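Local atomic coordinates of CghA (Chaetomium globosum, PDB entry 6KBC), a protein that is built of two calycin-type, beta-rich domains and holds the ligand WK1 in a pocket. Residues G156-R161 with A192-T197; A285-P290 with A300-T305; D320-Y325 with L343-A348. All blocks are in the same frame, centred on the assembly; numbering follows the deposited sequence.

Contact 1. Residues G156-R161 with A192-T197; sequences GSLTHR and ATVDLT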
ATOM      1  N   GLY A 156      13.709   7.303 -14.170  1.00 34.19           N
ATOM      2  CA  GLY A 156      13.556   5.955 -14.647  1.00 34.17           C
ATOM      3  C   GLY A 156      12.124   5.529 -14.565  1.00 32.10           C
ATOM      4  O   GLY A 156      11.212   6.346 -14.411  1.00 34.31           O
ATOM      5  N   SER A 157      11.908   4.221 -14.653  1.00 32.44           N
ATOM      6  CA  SER A 157      10.554   3.718 -14.758  1.00 32.16           C
ATOM      7  C   SER A 157      10.362   2.451 -13.933  1.00 32.76           C
ATOM      8  O   SER A 157      11.306   1.740 -13.573  1.00 31.30           O
ATOM      9  CB  SER A 157      10.174   3.423 -16.216  1.00 35.73           C
ATOM     10  OG  SER A 157      11.003   2.406 -16.720  1.00 43.64           O
ATOM     11  N   LEU A 158       9.092   2.205 -13.646  1.00 28.88           N
ATOM     12  CA  LEU A 158       8.546   1.000 -13.057  1.00 28.77           C
ATOM     13  C   LEU A 158       7.412   0.545 -13.945  1.00 26.94           C
ATOM     14  O   LEU A 158       6.637   1.373 -14.431  1.00 30.82           O
ATOM     15  CB  LEU A 158       7.993   1.266 -11.641  1.00 25.21           C
ATOM     16  CG  LEU A 158       7.480   0.050 -10.875  1.00 30.56           C
ATOM     17  CD1 LEU A 158       7.699   0.203  -9.380  1.00 30.33           C
ATOM     18  CD2 LEU A 158       5.987  -0.101 -11.176  1.00 30.22           C
ATOM     19  N   THR A 159       7.278  -0.760 -14.128  1.00 24.89           N
ATOM     20  CA  THR A 159       6.138  -1.259 -14.874  1.00 27.49           C
ATOM     21  C   THR A 159       5.584  -2.491 -14.193  1.00 26.37           C
ATOM     22  O   THR A 159       6.307  -3.239 -13.535  1.00 29.91           O
ATOM     23  CB  THR A 159       6.474  -1.612 -16.343  1.00 31.79           C
ATOM     24  OG1 THR A 159       7.201  -2.848 -16.385  1.00 31.24           O
ATOM     25  CG2 THR A 159       7.278  -0.506 -17.002  1.00 31.37           C
ATOM     26  N   HIS A 160       4.284  -2.679 -14.355  1.00 24.08           N
ATOM     27  CA  HIS A 160       3.576  -3.857 -13.894  1.00 25.32           C
ATOM     28  C   HIS A 160       2.964  -4.565 -15.084  1.00 25.87           C
ATOM     29  O   HIS A 160       2.423  -3.917 -15.980  1.00 27.17           O
ATOM     30  CB  HIS A 160       2.444  -3.491 -12.926  1.00 26.36           C
ATOM     31  CG  HIS A 160       2.905  -2.950 -11.609  1.00 24.43           C
ATOM     32  ND1 HIS A 160       2.375  -1.812 -11.042  1.00 29.83           N
ATOM     33  CD2 HIS A 160       3.789  -3.442 -10.708  1.00 25.16           C
ATOM     34  CE1 HIS A 160       2.940  -1.600  -9.865  1.00 26.36           C
ATOM     35  NE2 HIS A 160       3.802  -2.576  -9.639  1.00 25.47           N
ATOM     36  N   ARG A 161       3.003  -5.888 -15.056  1.00 27.35           N
ATOM     37  CA  ARG A 161       2.259  -6.746 -15.976  1.00 32.23           C
ATOM     38  C   ARG A 161       1.362  -7.569 -15.071  1.00 29.69           C
ATOM     39  O   ARG A 161       1.848  -8.492 -14.410  1.00 26.95           O
ATOM     40  CB  ARG A 161       3.194  -7.648 -16.779  1.00 28.67           C
ATOM     41  CG  ARG A 161       4.046  -6.893 -17.764  1.00 42.47           C
ATOM     42  CD  ARG A 161       3.336  -5.667 -18.300  1.00 43.67           C
ATOM     43  NE  ARG A 161       4.215  -4.811 -19.101  1.00 53.64           N
ATOM     44  CZ  ARG A 161       4.260  -4.784 -20.428  1.00 45.67           C
ATOM     45  NH1 ARG A 161       3.503  -5.617 -21.125  1.00 53.08           N
ATOM     46  NH2 ARG A 161       5.084  -3.941 -21.049  1.00 53.23           N
ATOM     47  N   ALA A 192       6.820  -7.286 -12.085  1.00 25.99           N
ATOM     48  CA  ALA A 192       7.289  -5.921 -11.993  1.00 23.77           C
ATOM     49  C   ALA A 192       8.644  -5.808 -12.672  1.00 28.37           C
ATOM     50  O   ALA A 192       9.467  -6.726 -12.603  1.00 28.13           O
ATOM     51  CB  ALA A 192       7.375  -5.468 -10.531  1.00 26.42           C
ATOM     52  N   THR A 193       8.853  -4.707 -13.376  1.00 28.45           N
ATOM     53  CA  THR A 193      10.188  -4.334 -13.793  1.00 30.88           C
ATOM     54  C   THR A 193      10.515  -2.976 -13.213  1.00 31.78           C
ATOM     55  O   THR A 193       9.633  -2.142 -12.984  1.00 33.53           O
ATOM     56  CB  THR A 193      10.347  -4.296 -15.322  1.00 30.59           C
ATOM     57  OG1 THR A 193       9.707  -3.120 -15.836  1.00 37.68           O
ATOM     58  CG2 THR A 193       9.742  -5.524 -15.949  1.00 26.88           C
ATOM     59  N   VAL A 194      11.799  -2.772 -12.959  1.00 29.62           N
ATOM     60  CA  VAL A 194      12.307  -1.508 -12.469  1.00 26.76           C
ATOM     61  C   VAL A 194      13.568  -1.170 -13.248  1.00 26.15           C
ATOM     62  O   VAL A 194      14.409  -2.038 -13.494  1.00 27.13           O
ATOM     63  CB  VAL A 194      12.586  -1.591 -10.957  1.00 32.26           C
ATOM     64  CG1 VAL A 194      13.333  -0.390 -10.503  1.00 29.46           C
ATOM     65  CG2 VAL A 194      11.264  -1.739 -10.193  1.00 31.98           C
ATOM     66  N   ASP A 195      13.704   0.091 -13.628  1.00 26.68           N
ATOM     67  CA  ASP A 195      14.950   0.538 -14.242  1.00 32.54           C
ATOM     68  C   ASP A 195      15.101   1.996 -13.813  1.00 31.57           C
ATOM     69  O   ASP A 195      14.603   2.915 -14.466  1.00 32.27           O
ATOM     70  CB  ASP A 195      14.926   0.350 -15.755  1.00 32.43           C
ATOM     71  CG  ASP A 195      16.209   0.812 -16.430  1.00 37.45           C
ATOM     72  OD1 ASP A 195      17.161   1.189 -15.716  1.00 38.87           O
ATOM     73  OD2 ASP A 195      16.282   0.724 -17.676  1.00 40.02           O
ATOM     74  N   LEU A 196      15.746   2.187 -12.672  1.00 31.50           N
ATOM     75  CA  LEU A 196      15.711   3.456 -11.977  1.00 31.28           C
ATOM     76  C   LEU A 196      17.128   3.888 -11.654  1.00 32.21           C
ATOM     77  O   LEU A 196      18.008   3.053 -11.427  1.00 29.98           O
ATOM     78  CB  LEU A 196      14.892   3.355 -10.663  1.00 31.28           C
ATOM     79  CG  LEU A 196      13.372   3.248 -10.781  1.00 32.50           C
ATOM     80  CD1 LEU A 196      12.811   2.827  -9.430  1.00 34.38           C
ATOM     81  CD2 LEU A 196      12.770   4.571 -11.199  1.00 30.49           C
ATOM     82  N   THR A 197      17.327   5.203 -11.609  1.00 30.42           N
ATOM     83  CA  THR A 197      18.594   5.780 -11.193  1.00 34.42           C
ATOM     84  C   THR A 197      18.321   6.771 -10.080  1.00 36.49           C
ATOM     85  O   THR A 197      17.504   7.683 -10.246  1.00 36.52           O
ATOM     86  CB  THR A 197      19.320   6.459 -12.362  1.00 35.32           C
ATOM     87  OG1 THR A 197      19.484   5.508 -13.413  1.00 35.41           O
ATOM     88  CG2 THR A 197      20.686   6.962 -11.927  1.00 39.52           C
TER

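Contact 2. Residues A285-P290 with A300-T305; sequences ALRSLP and ADAVRT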
ATOM      1  N   ALA A 285     -10.174 -11.401   2.688  1.00 25.37           N
ATOM      2  CA  ALA A 285     -10.201 -11.104   4.121  1.00 23.16           C
ATOM      3  C   ALA A 285     -10.608  -9.652   4.330  1.00 20.70           C
ATOM      4  O   ALA A 285      -9.783  -8.738   4.259  1.00 22.32           O
ATOM      5  CB  ALA A 285      -8.850 -11.410   4.756  1.00 21.09           C
ATOM      6  N   LEU A 286     -11.890  -9.443   4.599  1.00 19.93           N
ATOM      7  CA  LEU A 286     -12.408  -8.127   4.940  1.00 20.48           C
ATOM      8  C   LEU A 286     -12.747  -8.041   6.420  1.00 22.22           C
ATOM      9  O   LEU A 286     -13.378  -7.071   6.856  1.00 24.91           O
ATOM     10  CB  LEU A 286     -13.640  -7.828   4.093  1.00 23.34           C
ATOM     11  CG  LEU A 286     -13.342  -7.864   2.594  1.00 26.22           C
ATOM     12  CD1 LEU A 286     -14.645  -7.782   1.817  1.00 29.24           C
ATOM     13  CD2 LEU A 286     -12.374  -6.727   2.209  1.00 26.69           C
ATOM     14  N   ARG A 287     -12.346  -9.045   7.190  1.00 23.37           N
ATOM     15  CA  ARG A 287     -12.567  -9.118   8.626  1.00 20.85           C
ATOM     16  C   ARG A 287     -11.212  -9.307   9.307  1.00 20.95           C
ATOM     17  O   ARG A 287     -10.440 -10.189   8.923  1.00 18.04           O
ATOM     18  CB  ARG A 287     -13.518 -10.278   8.957  1.00 21.70           C
ATOM     19  CG  ARG A 287     -13.748 -10.525  10.454  1.00 21.42           C
ATOM     20  CD  ARG A 287     -14.627 -11.761  10.651  1.00 23.25           C
ATOM     21  NE  ARG A 287     -16.016 -11.494  10.263  1.00 20.61           N
ATOM     22  CZ  ARG A 287     -16.998 -12.375  10.372  1.00 22.51           C
ATOM     23  NH1 ARG A 287     -16.747 -13.587  10.848  1.00 24.46           N
ATOM     24  NH2 ARG A 287     -18.229 -12.042  10.007  1.00 26.21           N
ATOM     25  N   SER A 288     -10.923  -8.475  10.304  1.00 22.79           N
ATOM     26  CA  SER A 288      -9.661  -8.502  11.035  1.00 19.74           C
ATOM     27  C   SER A 288      -9.917  -9.027  12.443  1.00 23.63           C
ATOM     28  O   SER A 288     -10.677  -8.419  13.197  1.00 21.76           O
ATOM     29  CB  SER A 288      -9.054  -7.098  11.085  1.00 19.48           C
ATOM     30  OG  SER A 288      -7.736  -7.102  11.634  1.00 22.26           O
ATOM     31  N   LEU A 289      -9.241 -10.134  12.816  1.00 20.74           N
ATOM     32  CA  LEU A 289      -9.545 -10.810  14.068  1.00 19.97           C
ATOM     33  C   LEU A 289      -8.691 -10.281  15.213  1.00 20.11           C
ATOM     34  O   LEU A 289      -7.566  -9.815  14.992  1.00 18.53           O
ATOM     35  CB  LEU A 289      -9.289 -12.297  13.935  1.00 21.23           C
ATOM     36  CG  LEU A 289     -10.173 -12.923  12.862  1.00 22.06           C
ATOM     37  CD1 LEU A 289      -9.718 -14.337  12.589  1.00 18.87           C
ATOM     38  CD2 LEU A 289     -11.635 -12.877  13.339  1.00 25.65           C
ATOM     39  N   PRO A 290      -9.202 -10.390  16.441  1.00 21.61           N
ATOM     40  CA  PRO A 290      -8.382 -10.082  17.624  1.00 18.88           C
ATOM     41  C   PRO A 290      -7.063 -10.832  17.570  1.00 19.85           C
ATOM     42  O   PRO A 290      -7.034 -12.048  17.334  1.00 19.20           O
ATOM     43  CB  PRO A 290      -9.255 -10.560  18.792  1.00 18.21           C
ATOM     44  CG  PRO A 290     -10.664 -10.404  18.269  1.00 23.86           C
ATOM     45  CD  PRO A 290     -10.584 -10.761  16.801  1.00 19.48           C
ATOM     46  N   ALA A 300     -16.668 -16.116   8.157  1.00 25.74           N
ATOM     47  CA  ALA A 300     -16.309 -15.335   6.983  1.00 26.58           C
ATOM     48  C   ALA A 300     -14.807 -15.451   6.818  1.00 26.91           C
ATOM     49  O   ALA A 300     -14.086 -15.774   7.770  1.00 23.20           O
ATOM     50  CB  ALA A 300     -16.715 -13.867   7.102  1.00 24.86           C
ATOM     51  N   ASP A 301     -14.346 -15.198   5.595  1.00 25.56           N
ATOM     52  CA  ASP A 301     -12.916 -15.081   5.371  1.00 24.74           C
ATOM     53  C   ASP A 301     -12.372 -13.984   6.280  1.00 23.85           C
ATOM     54  O   ASP A 301     -13.017 -12.953   6.504  1.00 23.87           O
ATOM     55  CB  ASP A 301     -12.618 -14.738   3.914  1.00 22.92           C
ATOM     56  CG  ASP A 301     -12.854 -15.907   2.938  1.00 24.64           C
ATOM     57  OD1 ASP A 301     -13.296 -17.023   3.327  1.00 23.86           O
ATOM     58  OD2 ASP A 301     -12.581 -15.679   1.744  1.00 23.74           O
ATOM     59  N   ALA A 302     -11.174 -14.193   6.800  1.00 19.32           N
ATOM     60  CA  ALA A 302     -10.667 -13.227   7.755  1.00 20.20           C
ATOM     61  C   ALA A 302      -9.155 -13.323   7.779  1.00 21.28           C
ATOM     62  O   ALA A 302      -8.566 -14.302   7.311  1.00 20.97           O
ATOM     63  CB  ALA A 302     -11.257 -13.467   9.155  1.00 21.06           C
ATOM     64  N   VAL A 303      -8.532 -12.276   8.301  1.00 18.64           N
ATOM     65  CA  VAL A 303      -7.110 -12.314   8.580  1.00 21.48           C
ATOM     66  C   VAL A 303      -6.907 -11.811   9.997  1.00 19.43           C
ATOM     67  O   VAL A 303      -7.632 -10.927  10.461  1.00 18.96           O
ATOM     68  CB  VAL A 303      -6.289 -11.501   7.561  1.00 20.86           C
ATOM     69  CG1 VAL A 303      -6.598 -10.029   7.653  1.00 19.88           C
ATOM     70  CG2 VAL A 303      -4.789 -11.771   7.769  1.00 20.56           C
ATOM     71  N   ARG A 304      -5.970 -12.430  10.702  1.00 19.07           N
ATOM     72  CA  ARG A 304      -5.505 -11.958  11.995  1.00 17.92           C
ATOM     73  C   ARG A 304      -4.082 -11.455  11.830  1.00 19.84           C
ATOM     74  O   ARG A 304      -3.228 -12.175  11.296  1.00 18.70           O
ATOM     75  CB  ARG A 304      -5.575 -13.092  13.018  1.00 20.49           C
ATOM     76  CG  ARG A 304      -5.128 -12.705  14.427  1.00 19.16           C
ATOM     77  CD  ARG A 304      -5.342 -13.883  15.321  1.00 20.82           C
ATOM     78  NE  ARG A 304      -4.560 -15.059  14.921  1.00 22.31           N
ATOM     79  CZ  ARG A 304      -3.307 -15.278  15.316  1.00 24.04           C
ATOM     80  NH1 ARG A 304      -2.701 -14.402  16.107  1.00 22.38           N
ATOM     81  NH2 ARG A 304      -2.664 -16.375  14.932  1.00 23.80           N
ATOM     82  N   THR A 305      -3.835 -10.216  12.236  1.00 17.10           N
ATOM     83  CA  THR A 305      -2.498  -9.638  12.236  1.00 19.46           C
ATOM     84  C   THR A 305      -2.019  -9.576  13.684  1.00 22.82           C
ATOM     85  O   THR A 305      -2.699  -8.990  14.529  1.00 19.84           O
ATOM     86  CB  THR A 305      -2.508  -8.238  11.634  1.00 22.54           C
ATOM     87  OG1 THR A 305      -3.300  -7.383  12.481  1.00 21.61           O
ATOM     88  CG2 THR A 305      -3.074  -8.265  10.191  1.00 21.21           C
TER
HETATM   89  O   HOH W   1     -14.341 -11.068   5.236  1.00 23.24           O
HETATM   90  O   HOH W   2     -14.057 -15.302  10.576  1.00 29.72           O
HETATM   91  O   HOH W   3      -6.149  -8.742  13.053  1.00 20.91           O

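Contact 3. Residues D320-Y325 with L343-A348; sequences DKNVGY and LRHHQA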
ATOM      1  N   ASP A 320       6.049   0.043  19.265  1.00 19.79           N
ATOM      2  CA  ASP A 320       6.065  -1.408  19.379  1.00 21.25           C
ATOM      3  C   ASP A 320       7.434  -1.913  18.976  1.00 22.21           C
ATOM      4  O   ASP A 320       7.891  -1.662  17.860  1.00 23.35           O
ATOM      5  CB  ASP A 320       4.990  -2.042  18.495  1.00 21.86           C
ATOM      6  CG  ASP A 320       3.628  -1.463  18.770  1.00 23.41           C
ATOM      7  OD1 ASP A 320       3.350  -1.196  19.965  1.00 22.24           O
ATOM      8  OD2 ASP A 320       2.845  -1.290  17.813  1.00 22.49           O
ATOM      9  N   LYS A 321       8.056  -2.662  19.868  1.00 21.42           N
ATOM     10  CA  LYS A 321       9.379  -3.226  19.631  1.00 20.98           C
ATOM     11  C   LYS A 321       9.252  -4.598  18.978  1.00 23.25           C
ATOM     12  O   LYS A 321       9.785  -5.600  19.465  1.00 21.63           O
ATOM     13  CB  LYS A 321      10.125  -3.305  20.962  1.00 24.18           C
ATOM     14  CG  LYS A 321      10.271  -1.955  21.699  1.00 25.18           C
ATOM     15  CD  LYS A 321      10.657  -0.821  20.761  1.00 27.40           C
ATOM     16  CE  LYS A 321      11.040   0.467  21.520  1.00 28.36           C
ATOM     17  NZ  LYS A 321       9.907   0.895  22.360  1.00 29.06           N
ATOM     18  N   ASN A 322       8.493  -4.672  17.880  1.00 18.45           N
ATOM     19  CA  ASN A 322       8.190  -5.966  17.286  1.00 21.21           C
ATOM     20  C   ASN A 322       9.274  -6.394  16.295  1.00 21.79           C
ATOM     21  O   ASN A 322       9.937  -5.571  15.658  1.00 20.70           O
ATOM     22  CB  ASN A 322       6.817  -5.951  16.594  1.00 19.32           C
ATOM     23  CG  ASN A 322       6.739  -4.950  15.463  1.00 21.41           C
ATOM     24  OD1 ASN A 322       7.087  -3.778  15.633  1.00 19.52           O
ATOM     25  ND2 ASN A 322       6.249  -5.402  14.298  1.00 19.13           N
ATOM     26  N   VAL A 323       9.461  -7.713  16.183  1.00 18.54           N
ATOM     27  CA  VAL A 323      10.421  -8.248  15.229  1.00 19.70           C
ATOM     28  C   VAL A 323       9.741  -8.618  13.925  1.00 20.00           C
ATOM     29  O   VAL A 323      10.408  -9.062  12.987  1.00 19.65           O
ATOM     30  CB  VAL A 323      11.154  -9.458  15.844  1.00 20.53           C
ATOM     31  CG1 VAL A 323      11.943  -9.006  17.146  1.00 22.40           C
ATOM     32  CG2 VAL A 323      10.185 -10.564  16.167  1.00 21.85           C
ATOM     33  N   GLY A 324       8.433  -8.432  13.833  1.00 19.09           N
ATOM     34  CA  GLY A 324       7.707  -8.794  12.630  1.00 19.51           C
ATOM     35  C   GLY A 324       6.231  -8.922  12.951  1.00 19.97           C
ATOM     36  O   GLY A 324       5.769  -8.475  13.997  1.00 18.28           O
ATOM     37  N   TYR A 325       5.521  -9.547  12.032  1.00 17.28           N
ATOM     38  CA  TYR A 325       4.092  -9.745  12.168  1.00 17.89           C
ATOM     39  C   TYR A 325       3.767 -11.175  11.788  1.00 19.39           C
ATOM     40  O   TYR A 325       4.365 -11.732  10.859  1.00 20.51           O
ATOM     41  CB  TYR A 325       3.301  -8.799  11.254  1.00 17.15           C
ATOM     42  CG  TYR A 325       2.815  -7.527  11.911  1.00 20.08           C
ATOM     43  CD1 TYR A 325       1.604  -7.500  12.597  1.00 18.89           C
ATOM     44  CD2 TYR A 325       3.542  -6.341  11.801  1.00 18.92           C
ATOM     45  CE1 TYR A 325       1.145  -6.325  13.195  1.00 19.09           C
ATOM     46  CE2 TYR A 325       3.095  -5.169  12.374  1.00 18.69           C
ATOM     47  CZ  TYR A 325       1.886  -5.167  13.065  1.00 20.10           C
ATOM     48  OH  TYR A 325       1.434  -4.000  13.643  1.00 22.51           O
ATOM     49  N   LEU A 343       6.173 -12.942   9.152  1.00 16.10           N
ATOM     50  CA  LEU A 343       6.854 -11.949   8.336  1.00 19.34           C
ATOM     51  C   LEU A 343       7.846 -11.269   9.260  1.00 22.31           C
ATOM     52  O   LEU A 343       7.459 -10.434  10.084  1.00 19.60           O
ATOM     53  CB  LEU A 343       5.869 -10.953   7.745  1.00 18.08           C
ATOM     54  CG  LEU A 343       5.107 -11.421   6.496  1.00 21.93           C
ATOM     55  CD1 LEU A 343       4.231 -12.606   6.786  1.00 22.90           C
ATOM     56  CD2 LEU A 343       4.268 -10.269   6.044  1.00 25.61           C
ATOM     57  N   ARG A 344       9.117 -11.633   9.155  1.00 19.11           N
ATOM     58  CA  ARG A 344      10.099 -11.160  10.120  1.00 20.87           C
ATOM     59  C   ARG A 344      10.956 -10.082   9.490  1.00 21.15           C
ATOM     60  O   ARG A 344      11.392 -10.217   8.343  1.00 19.25           O
ATOM     61  CB  ARG A 344      10.943 -12.315  10.670  1.00 20.04           C
ATOM     62  CG  ARG A 344      10.055 -13.270  11.450  1.00 22.88           C
ATOM     63  CD  ARG A 344      10.800 -14.481  11.991  1.00 23.80           C
ATOM     64  NE  ARG A 344       9.888 -15.304  12.775  1.00 21.25           N
ATOM     65  CZ  ARG A 344       9.633 -15.107  14.066  1.00 26.83           C
ATOM     66  NH1 ARG A 344      10.224 -14.106  14.722  1.00 22.20           N
ATOM     67  NH2 ARG A 344       8.781 -15.907  14.698  1.00 25.27           N
ATOM     68  N   HIS A 345      11.172  -9.005  10.252  1.00 19.59           N
ATOM     69  CA  HIS A 345      11.919  -7.847   9.783  1.00 19.70           C
ATOM     70  C   HIS A 345      13.330  -8.247   9.387  1.00 22.99           C
ATOM     71  O   HIS A 345      14.130  -8.647  10.243  1.00 20.97           O
ATOM     72  CB  HIS A 345      11.985  -6.780  10.873  1.00 20.25           C
ATOM     73  CG  HIS A 345      10.640  -6.248  11.272  1.00 19.11           C
ATOM     74  ND1 HIS A 345      10.397  -5.703  12.515  1.00 18.69           N
ATOM     75  CD2 HIS A 345       9.475  -6.167  10.586  1.00 19.66           C
ATOM     76  CE1 HIS A 345       9.135  -5.317  12.583  1.00 20.18           C
ATOM     77  NE2 HIS A 345       8.556  -5.573  11.419  1.00 20.60           N
ATOM     78  N   HIS A 346      13.638  -8.124   8.098  1.00 21.91           N
ATOM     79  CA  HIS A 346      14.939  -8.487   7.566  1.00 21.46           C
ATOM     80  C   HIS A 346      15.815  -7.277   7.298  1.00 22.82           C
ATOM     81  O   HIS A 346      17.001  -7.296   7.617  1.00 23.35           O
ATOM     82  CB  HIS A 346      14.778  -9.301   6.275  1.00 24.62           C
ATOM     83  CG  HIS A 346      16.084  -9.686   5.661  1.00 24.69           C
ATOM     84  ND1 HIS A 346      16.854 -10.723   6.144  1.00 27.07           N
ATOM     85  CD2 HIS A 346      16.777  -9.149   4.626  1.00 25.66           C
ATOM     86  CE1 HIS A 346      17.961 -10.813   5.428  1.00 30.41           C
ATOM     87  NE2 HIS A 346      17.937  -9.873   4.497  1.00 29.87           N
ATOM     88  N   GLN A 347      15.250  -6.216   6.742  1.00 20.98           N
ATOM     89  CA  GLN A 347      16.010  -5.015   6.450  1.00 23.26           C
ATOM     90  C   GLN A 347      15.173  -3.820   6.836  1.00 20.92           C
ATOM     91  O   GLN A 347      14.014  -3.721   6.425  1.00 20.77           O
ATOM     92  CB  GLN A 347      16.397  -4.912   4.958  1.00 22.81           C
ATOM     93  CG  GLN A 347      17.228  -3.670   4.674  1.00 22.59           C
ATOM     94  CD  GLN A 347      17.579  -3.494   3.199  1.00 28.71           C
ATOM     95  OE1 GLN A 347      17.307  -4.364   2.361  1.00 23.41           O
ATOM     96  NE2 GLN A 347      18.176  -2.349   2.878  1.00 26.51           N
ATOM     97  N   ALA A 348      15.775  -2.913   7.595  1.00 21.81           N
ATOM     98  CA  ALA A 348      15.129  -1.657   7.954  1.00 25.05           C
ATOM     99  C   ALA A 348      15.111  -0.746   6.737  1.00 26.15           C
ATOM    100  O   ALA A 348      16.160  -0.323   6.252  1.00 26.43           O
ATOM    101  CB  ALA A 348      15.873  -0.990   9.106  1.00 22.66           C
TER

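Contact 1. Residues G156-R161 with A192-T197
Thr159 and Thr193 face each other as a hydrogen-bonded pair of two antiparallel strands, and their hydroxyls meet on the sheet face that also carries Ser157 and Asp195: OG1 of Thr159 lies 2.6 Å from OG1 of Thr193, a short hydrogen bond in which either oxygen could be the donor. Both threonines share one rotamer, chi1 75°, which sets OG1 between the backbone N and the carbonyl carbon and turns it to its counterpart. The two side chains cross obliquely, and CG2 of Thr159 remains 3.8 Å from OG1 of Thr193. In the backbone, Thr159 N bonds to Thr193 O at 3.0 Å, with the reciprocal bond completing the pair. Ser157 and Asp195 repeat this backbone pairing, while the Asp195 carboxylate forms a salt bridge with Arg213.

On the other face Leu158, Val194 and Ala192 pack with the imidazole of His160. Leu158 has CG anti to the backbone N (chi1 -176°); its CD1 meets CG2 of Val194 at 4.1 Å, whereas its CD2 lies 3.6 Å above the plane of the His160 ring, offset toward the rim. That ring also brings CD2 to 4.1 Å from CB of Ala192, and a bond from NE2 to Asp52 O helps fix its rotation. Farther along, Leu196 reaches across with CD2, 3.6 Å from Ser157 N, and packs against the side-chain-less backbone of Gly156. Ala53 of strand 46-54 packs against this group, consistent with the buried face of an antiparallel beta domain of calycin type.

Contact 2. Residues A285-P290 with A300-T305
A short parallel pairing within a largely antiparallel sheet brings Ser288 beside Val303. Both backbone bonds are made by Val303 and bracket Ser288: Val303 N donates to Arg287 O at 2.9 Å, and Leu289 N donates to Val303 O at 3.0 Å. Ala302 CB is covered by two side chains, with CD1 of Leu289 at 3.9 Å and the aliphatic part of Arg287 next to it. The side chain of Arg287 is extended through CD, with CG anti to the backbone N, and bends at chi3 (-72°); its guanidinium lies flat over Ala300, whose CB is 3.6 Å above the plane, over the centre. NH1 of that group bonds to Thr299 and, through a water, to Ala300 O.

Two more waters join the segments. One accepts from Leu286 N and donates to Asp301 O; the other accepts from Thr305 N and donates to both Ser288 OG and Leu289 O, the latter at 2.6 Å. Ahead of the paired residues, CB of Ala285 packs 3.8 Å from CB of Val303.

Ala285, Ser288 and Val303 rest on strand 269-277, and Ser288 OG is also bonded to Asn269. Strand 302-308 pairs in turn with strand 324-330, where Glu328 forms a salt bridge with Arg304 NE, while NH1 of Arg304 bonds to Pro291 O. Leu286 O is bonded to Arg173 of the short helix 172-175.

Contact 3. Residues D320-Y325 with L343-A348
His345 reaches over the backbone of Asn322, Val323 and Gly324, and its imidazole meets all three residues. Its CB starts 3.5 Å from Val323 O, the oxygen to which the backbone N of His345 donates at 2.8 Å. A chi1 of -62° sets CG anti to the carbonyl carbon of His345 and beside its backbone N, 3.3 Å from Val323 O, which lies over one face of the ring, toward its rim. CD2 then passes Gly324 CA at 3.8 Å. Gly324 brings its CA over the same ring as a CH-pi contact, 3.7 Å from the centroid and 16° off the normal. On the other branch ND1 lies near the backbone O of Asn322 and is hydrogen-bonded to Leu314 O. CE1 comes within 3.4 Å of ND2 of Asn322, whose amide stands almost perpendicular to the ring, the planes 83° apart. At the tip, NE2 bonds to the carboxylate of Glu390.

The contact lies at the open end of the beta hairpin of strands 324-330 and 338-346 in the C-terminal calycin-type domain. Tyr325 and Leu343 form a hydrogen-bonded antiparallel pair, with Tyr325 N donating to Leu343 O and Leu343 N returning a bond to Tyr325 O at 2.8 Å. Gly324 and Arg344 follow as a non-hydrogen-bonded pair.

Asn322 also bonds within its own segment: ND2 donates to Gly324 O at 3.1 Å, from above the carbonyl plane, and is bonded to Glu390 as well, so this carboxylate serves both Asn322 and His345. Val323 and Arg344 run side by side in the same direction; the guanidinium continues past CG2 of Val323 to a salt bridge with Asp342 and to the backbone oxygens of Asp310 and Asp312.

Contact 1 belongs to the N-terminal domain, contacts 2 and 3 to the C-terminal one. Contacts 1 and 2 lie on opposite sides of the chain's centre, their own centres 32 Å apart; contacts 1 and 3 are separated by about 14 Å at their nearest atoms. Contacts 2 and 3 share a sheet, because strands 302-308 and 324-330 are neighbours in it, and they touch where CB of Thr305 packs 4.3 Å from CD1 of Tyr325. None of the three borders WK1 closely: the ligand is about 13 Å from the side chains of Leu158 and Ser288, and about 11 Å from that of Tyr325.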